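Local structure of aspartate aminotransferase (3NRA) at residues 127-132 and 180-185; 171-176 and 209-214. The protein probably catalyses the pyridoxal 5'-phosphate-dependent transfer of an amino group from L-aspartate to 2-oxoglutarate, giving oxaloacetate and L-glutamate. All blocks are in the same frame, centred on the assembly; numbering follows the deposited sequence.

Contact 1: residues 127-132 and 180-185; sequences DKVAIV and ARVFLF
Ala130 and Phe183 face each other in a parallel pair of strands. Ala130 uses both its N-H and its C=O. Its N donates to Val182 O at 2.9 Å, and its O accepts a nearly straight hydrogen bond from Leu184 N at 3.2 Å (N-H...O 169°). The Phe183 ring turns an edge to the other strand. Its CD1 lies 3.5 Å from Ala130 CB and also meets Ala130 O near the ring plane. With CG anti to the backbone N (chi1 174°), the ring can lie beside Ala130 and Val132. Further along the same edge, CE1 touches Val132 CG2 at 3.7 Å, and that methyl also packs on Phe185 CB. On the other face of the sheet, Val129 and Val182 lie side by side, as do Ile131 and Leu184. Ile131 CD1 reaches Leu184 CB at 3.9 Å.

Water enters at both ends of the ladder. One water donates to Lys128 O and accepts from Arg181 N, where the direct bond is weak. A second joins Val132 N to Leu184 O. Lys128 packs its CB on Ala180, and its NZ bonds to Ala178 O.

These are inner strands of the large, mainly parallel sheet of the aspartate aminotransferase fold. Strand 149-154 flanks 128-132, and strand 214-218 flanks 182-185. Leu172, Ala175 and Phe176 of helix 169-177 cover the Ala130 and Phe183 face.

Contact 2: residues 171-176 and 209-214; sequences GLEEAF and ARYGAT
Glu173 reaches across to Arg210 and Tyr211 with an extended side chain. From CB the chain runs outward with CG anti to the backbone N (chi1 180°), which puts CG 3.9 Å from Tyr211 OH. CD comes next to the Arg210 guanidinium. OE2 at the tip meets two partners. It forms a salt bridge with Arg210 NH1 at 2.9 Å, with the carboxylate and guanidinium planes turned 65° apart. It also takes a weak hydrogen bond from Tyr211 OH at 3.4 Å. That hydroxyl sits over the centre of one guanidinium face, so the three polar groups gather at one place.

Beside this polar group the contact is apolar. Phe176 CB lies over one face of the Tyr211 ring, toward its rim, in a CH-pi contact 3.5 Å from Tyr211 CG. Ala213 CB in turn covers a face of the Phe176 ring, 3.5 Å from CE1. Gly212 has positive phi where the chain leaves helix 198-211, between Tyr211 and Ala213.

The contact joins helix 169-177 to the C-terminal end of helix 198-211 and the turn into strand 214-218. Leu207 of helix 198-211 extends the packing on Glu173 and Phe176. Phe183 of strand 182-186 lies against Phe176 from the sheet.

Contact 1 is buried within the sheet, while contact 2 is partly buried at the helix layer beside it. Main-chain bonds, two bridging waters and apolar packing that includes the Phe183 ring hold the first. Charged tips on the outside and aromatic faces further in hold the second. Their segments alternate along the chain, and strand 182-186 follows helix 169-177 and precedes helix 198-211. Their centres are about 8 Å apart. Arg181 joins them directly: its NH1 probably bonds to Phe176 O at 2.8 Å, and its O probably accepts a bond from Thr214 N. Helix 169-177 lies on both strands of contact 1, and its Phe176 touches Phe183 as well as Tyr211 and Ala213.

Contact 1: residues 127-132 and 180-185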
loop_
_atom_site.group_PDB
_atom_site.type_symbol
_atom_site.label_atom_id
_atom_site.label_comp_id
_atom_site.label_asym_id
_atom_site.label_seq_id
_atom_site.Cartn_x
_atom_site.Cartn_y
_atom_site.Cartn_z
ATOM N N ASP B 127 -4.463 -4.985 23.304
ATOM C CA ASP B 127 -4.815 -3.591 23.650
ATOM C C ASP B 127 -6.276 -3.325 23.379
ATOM O O ASP B 127 -6.781 -3.709 22.347
ATOM C CB ASP B 127 -3.999 -2.605 22.841
ATOM C CG ASP B 127 -2.566 -2.539 23.275
ATOM O OD1 ASP B 127 -2.209 -3.213 24.261
ATOM O OD2 ASP B 127 -1.785 -1.800 22.616
ATOM N N LYS B 128 -6.944 -2.656 24.316
ATOM C CA LYS B 128 -8.292 -2.167 24.091
ATOM C C LYS B 128 -8.316 -0.900 23.199
ATOM O O LYS B 128 -7.537 0.022 23.391
ATOM C CB LYS B 128 -8.985 -1.917 25.410
ATOM C CG LYS B 128 -9.396 -3.214 26.078
ATOM C CD LYS B 128 -9.733 -3.033 27.525
ATOM C CE LYS B 128 -10.118 -4.362 28.148
ATOM N NZ LYS B 128 -9.863 -4.382 29.577
ATOM N N VAL B 129 -9.183 -0.904 22.205
ATOM C CA VAL B 129 -9.325 0.206 21.283
ATOM C C VAL B 129 -10.775 0.609 21.210
ATOM O O VAL B 129 -11.617 -0.238 20.952
ATOM C CB VAL B 129 -8.847 -0.185 19.859
ATOM C CG1 VAL B 129 -8.882 1.037 18.938
ATOM C CG2 VAL B 129 -7.441 -0.815 19.912
ATOM N N ALA B 130 -11.070 1.890 21.485
ATOM C CA ALA B 130 -12.431 2.442 21.362
ATOM C C ALA B 130 -12.752 2.685 19.889
ATOM O O ALA B 130 -12.000 3.382 19.191
ATOM C CB ALA B 130 -12.567 3.754 22.152
ATOM N N ILE B 131 -13.847 2.092 19.425
ATOM C CA ILE B 131 -14.288 2.203 18.016
ATOM C C ILE B 131 -15.750 2.591 18.043
ATOM O O ILE B 131 -16.529 2.045 18.844
ATOM C CB ILE B 131 -14.122 0.853 17.267
ATOM C CG1 ILE B 131 -12.624 0.471 17.165
ATOM C CG2 ILE B 131 -14.815 0.865 15.864
ATOM C CD1 ILE B 131 -11.810 1.415 16.357
ATOM N N VAL B 132 -16.115 3.565 17.212
ATOM C CA VAL B 132 -17.493 4.028 17.113
ATOM C C VAL B 132 -18.333 3.047 16.267
ATOM O O VAL B 132 -17.832 2.450 15.327
ATOM C CB VAL B 132 -17.551 5.436 16.466
ATOM C CG1 VAL B 132 -19.033 5.946 16.353
ATOM C CG2 VAL B 132 -16.681 6.439 17.270
ATOM N N ALA B 180 -8.708 1.162 27.499
ATOM C CA ALA B 180 -8.486 1.600 26.115
ATOM C C ALA B 180 -7.543 2.807 26.101
ATOM O O ALA B 180 -7.781 3.798 26.796
ATOM C CB ALA B 180 -9.790 1.933 25.451
ATOM N N ARG B 181 -6.447 2.698 25.361
ATOM C CA ARG B 181 -5.511 3.830 25.193
ATOM C C ARG B 181 -5.389 4.276 23.766
ATOM O O ARG B 181 -4.546 5.167 23.448
ATOM C CB ARG B 181 -4.136 3.461 25.771
ATOM C CG ARG B 181 -4.149 3.221 27.299
ATOM C CD ARG B 181 -4.374 4.554 28.074
ATOM N NE ARG B 181 -4.494 4.362 29.512
ATOM C CZ ARG B 181 -5.642 4.178 30.198
ATOM N NH1 ARG B 181 -6.840 4.112 29.590
ATOM N NH2 ARG B 181 -5.579 4.019 31.529
ATOM N N VAL B 182 -6.267 3.749 22.899
ATOM C CA VAL B 182 -6.480 4.298 21.577
ATOM C C VAL B 182 -7.982 4.504 21.286
ATOM O O VAL B 182 -8.819 3.661 21.656
ATOM C CB VAL B 182 -5.883 3.387 20.501
ATOM C CG1 VAL B 182 -6.079 4.005 19.071
ATOM C CG2 VAL B 182 -4.410 3.112 20.793
ATOM N N PHE B 183 -8.306 5.614 20.592
ATOM C CA PHE B 183 -9.637 5.874 20.041
ATOM C C PHE B 183 -9.502 6.305 18.570
ATOM O O PHE B 183 -8.761 7.212 18.269
ATOM C CB PHE B 183 -10.301 6.988 20.854
ATOM C CG PHE B 183 -11.643 7.461 20.300
ATOM C CD1 PHE B 183 -12.651 6.554 19.987
ATOM C CD2 PHE B 183 -11.927 8.823 20.207
ATOM C CE1 PHE B 183 -13.879 6.984 19.547
ATOM C CE2 PHE B 183 -13.158 9.256 19.716
ATOM C CZ PHE B 183 -14.134 8.324 19.396
ATOM N N LEU B 184 -10.234 5.621 17.678
ATOM C CA LEU B 184 -10.208 5.851 16.234
ATOM C C LEU B 184 -11.617 6.203 15.822
ATOM O O LEU B 184 -12.566 5.493 16.215
ATOM C CB LEU B 184 -9.770 4.575 15.513
ATOM C CG LEU B 184 -10.042 4.485 14.016
ATOM C CD1 LEU B 184 -9.285 5.595 13.212
ATOM C CD2 LEU B 184 -9.720 3.080 13.505
ATOM N N PHE B 185 -11.774 7.307 15.079
ATOM C CA PHE B 185 -13.077 7.727 14.570
ATOM C C PHE B 185 -12.968 8.551 13.298
ATOM O O PHE B 185 -11.938 9.227 13.062
ATOM C CB PHE B 185 -13.875 8.490 15.661
ATOM C CG PHE B 185 -13.442 9.918 15.877
ATOM C CD1 PHE B 185 -12.224 10.209 16.450
ATOM C CD2 PHE B 185 -14.312 10.973 15.587
ATOM C CE1 PHE B 185 -11.830 11.539 16.685
ATOM C CE2 PHE B 185 -13.931 12.299 15.803
ATOM C CZ PHE B 185 -12.684 12.581 16.356
HETATM O O HOH W 1 -5.138 0.598 24.082
HETATM O O HOH W 2 -14.502 4.300 14.732
#

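Contact 2: residues 171-176 and 209-214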
loop_
_atom_site.group_PDB
_atom_site.type_symbol
_atom_site.label_atom_id
_atom_site.label_comp_id
_atom_site.label_asym_id
_atom_site.label_seq_id
_atom_site.Cartn_x
_atom_site.Cartn_y
_atom_site.Cartn_z
ATOM N N GLY B 171 -19.871 6.482 27.354
ATOM C CA GLY B 171 -19.349 5.230 26.799
ATOM C C GLY B 171 -17.861 5.300 26.419
ATOM O O GLY B 171 -17.119 4.364 26.666
ATOM N N LEU B 172 -17.433 6.420 25.839
ATOM C CA LEU B 172 -16.015 6.610 25.495
ATOM C C LEU B 172 -15.165 6.632 26.761
ATOM O O LEU B 172 -14.151 5.931 26.850
ATOM C CB LEU B 172 -15.816 7.901 24.735
ATOM C CG LEU B 172 -14.388 8.207 24.279
ATOM C CD1 LEU B 172 -13.809 7.018 23.443
ATOM C CD2 LEU B 172 -14.382 9.502 23.484
ATOM N N GLU B 173 -15.593 7.440 27.735
ATOM C CA GLU B 173 -14.924 7.523 28.991
ATOM C C GLU B 173 -14.795 6.175 29.655
ATOM O O GLU B 173 -13.739 5.851 30.158
ATOM C CB GLU B 173 -15.638 8.486 29.935
ATOM C CG GLU B 173 -14.927 8.564 31.283
ATOM C CD GLU B 173 -15.409 9.675 32.166
ATOM O OE1 GLU B 173 -16.337 10.432 31.764
ATOM O OE2 GLU B 173 -14.862 9.775 33.289
ATOM N N GLU B 174 -15.888 5.406 29.675
ATOM C CA GLU B 174 -15.879 4.064 30.248
ATOM C C GLU B 174 -14.904 3.124 29.508
ATOM O O GLU B 174 -14.208 2.331 30.144
ATOM C CB GLU B 174 -17.288 3.464 30.253
ATOM C CG GLU B 174 -18.306 4.133 31.227
ATOM C CD GLU B 174 -17.918 4.011 32.671
ATOM O OE1 GLU B 174 -17.661 2.869 33.140
ATOM O OE2 GLU B 174 -17.871 5.064 33.357
ATOM N N ALA B 175 -14.829 3.258 28.184
ATOM C CA ALA B 175 -13.828 2.567 27.382
ATOM C C ALA B 175 -12.414 2.879 27.876
ATOM O O ALA B 175 -11.625 1.984 28.073
ATOM C CB ALA B 175 -13.966 2.956 25.889
ATOM N N PHE B 176 -12.116 4.159 28.092
ATOM C CA PHE B 176 -10.803 4.549 28.569
ATOM C C PHE B 176 -10.579 4.066 30.001
ATOM O O PHE B 176 -9.487 3.635 30.316
ATOM C CB PHE B 176 -10.598 6.084 28.524
ATOM C CG PHE B 176 -10.530 6.682 27.133
ATOM C CD1 PHE B 176 -9.999 5.974 26.034
ATOM C CD2 PHE B 176 -10.964 7.989 26.926
ATOM C CE1 PHE B 176 -9.930 6.540 24.814
ATOM C CE2 PHE B 176 -10.887 8.564 25.685
ATOM C CZ PHE B 176 -10.349 7.858 24.629
ATOM N N ALA B 209 -6.901 13.231 26.854
ATOM C CA ALA B 209 -5.801 13.812 27.623
ATOM C C ALA B 209 -5.834 13.283 29.021
ATOM O O ALA B 209 -4.818 12.989 29.584
ATOM C CB ALA B 209 -5.874 15.334 27.630
ATOM N N ARG B 210 -7.029 13.131 29.565
ATOM C CA ARG B 210 -7.195 12.657 30.929
ATOM C C ARG B 210 -6.630 11.249 31.145
ATOM O O ARG B 210 -6.036 10.981 32.176
ATOM C CB ARG B 210 -8.675 12.679 31.290
ATOM C CG ARG B 210 -8.993 12.235 32.659
ATOM C CD ARG B 210 -10.490 12.379 32.916
ATOM N NE ARG B 210 -10.859 11.808 34.196
ATOM C CZ ARG B 210 -12.107 11.647 34.630
ATOM N NH1 ARG B 210 -13.164 12.002 33.868
ATOM N NH2 ARG B 210 -12.309 11.134 35.834
ATOM N N TYR B 211 -6.881 10.354 30.187
ATOM C CA TYR B 211 -6.510 8.950 30.311
ATOM C C TYR B 211 -5.233 8.591 29.537
ATOM O O TYR B 211 -4.784 7.467 29.597
ATOM C CB TYR B 211 -7.676 8.072 29.849
ATOM C CG TYR B 211 -8.805 8.098 30.818
ATOM C CD1 TYR B 211 -8.794 7.286 31.945
ATOM C CD2 TYR B 211 -9.842 8.990 30.674
ATOM C CE1 TYR B 211 -9.836 7.331 32.874
ATOM C CE2 TYR B 211 -10.865 9.060 31.615
ATOM C CZ TYR B 211 -10.851 8.213 32.698
ATOM O OH TYR B 211 -11.860 8.279 33.618
ATOM N N GLY B 212 -4.631 9.565 28.863
ATOM C CA GLY B 212 -3.376 9.356 28.170
ATOM C C GLY B 212 -3.575 8.541 26.898
ATOM O O GLY B 212 -2.725 7.765 26.534
ATOM N N ALA B 213 -4.707 8.747 26.229
ATOM C CA ALA B 213 -5.082 7.953 25.095
ATOM C C ALA B 213 -4.635 8.667 23.838
ATOM O O ALA B 213 -4.604 9.889 23.795
ATOM C CB ALA B 213 -6.622 7.720 25.067
ATOM N N THR B 214 -4.257 7.875 22.832
ATOM C CA THR B 214 -3.971 8.353 21.499
ATOM C C THR B 214 -5.280 8.362 20.698
ATOM O O THR B 214 -6.098 7.451 20.826
ATOM C CB THR B 214 -2.898 7.411 20.793
ATOM O OG1 THR B 214 -1.624 7.577 21.418
ATOM C CG2 THR B 214 -2.771 7.692 19.347
#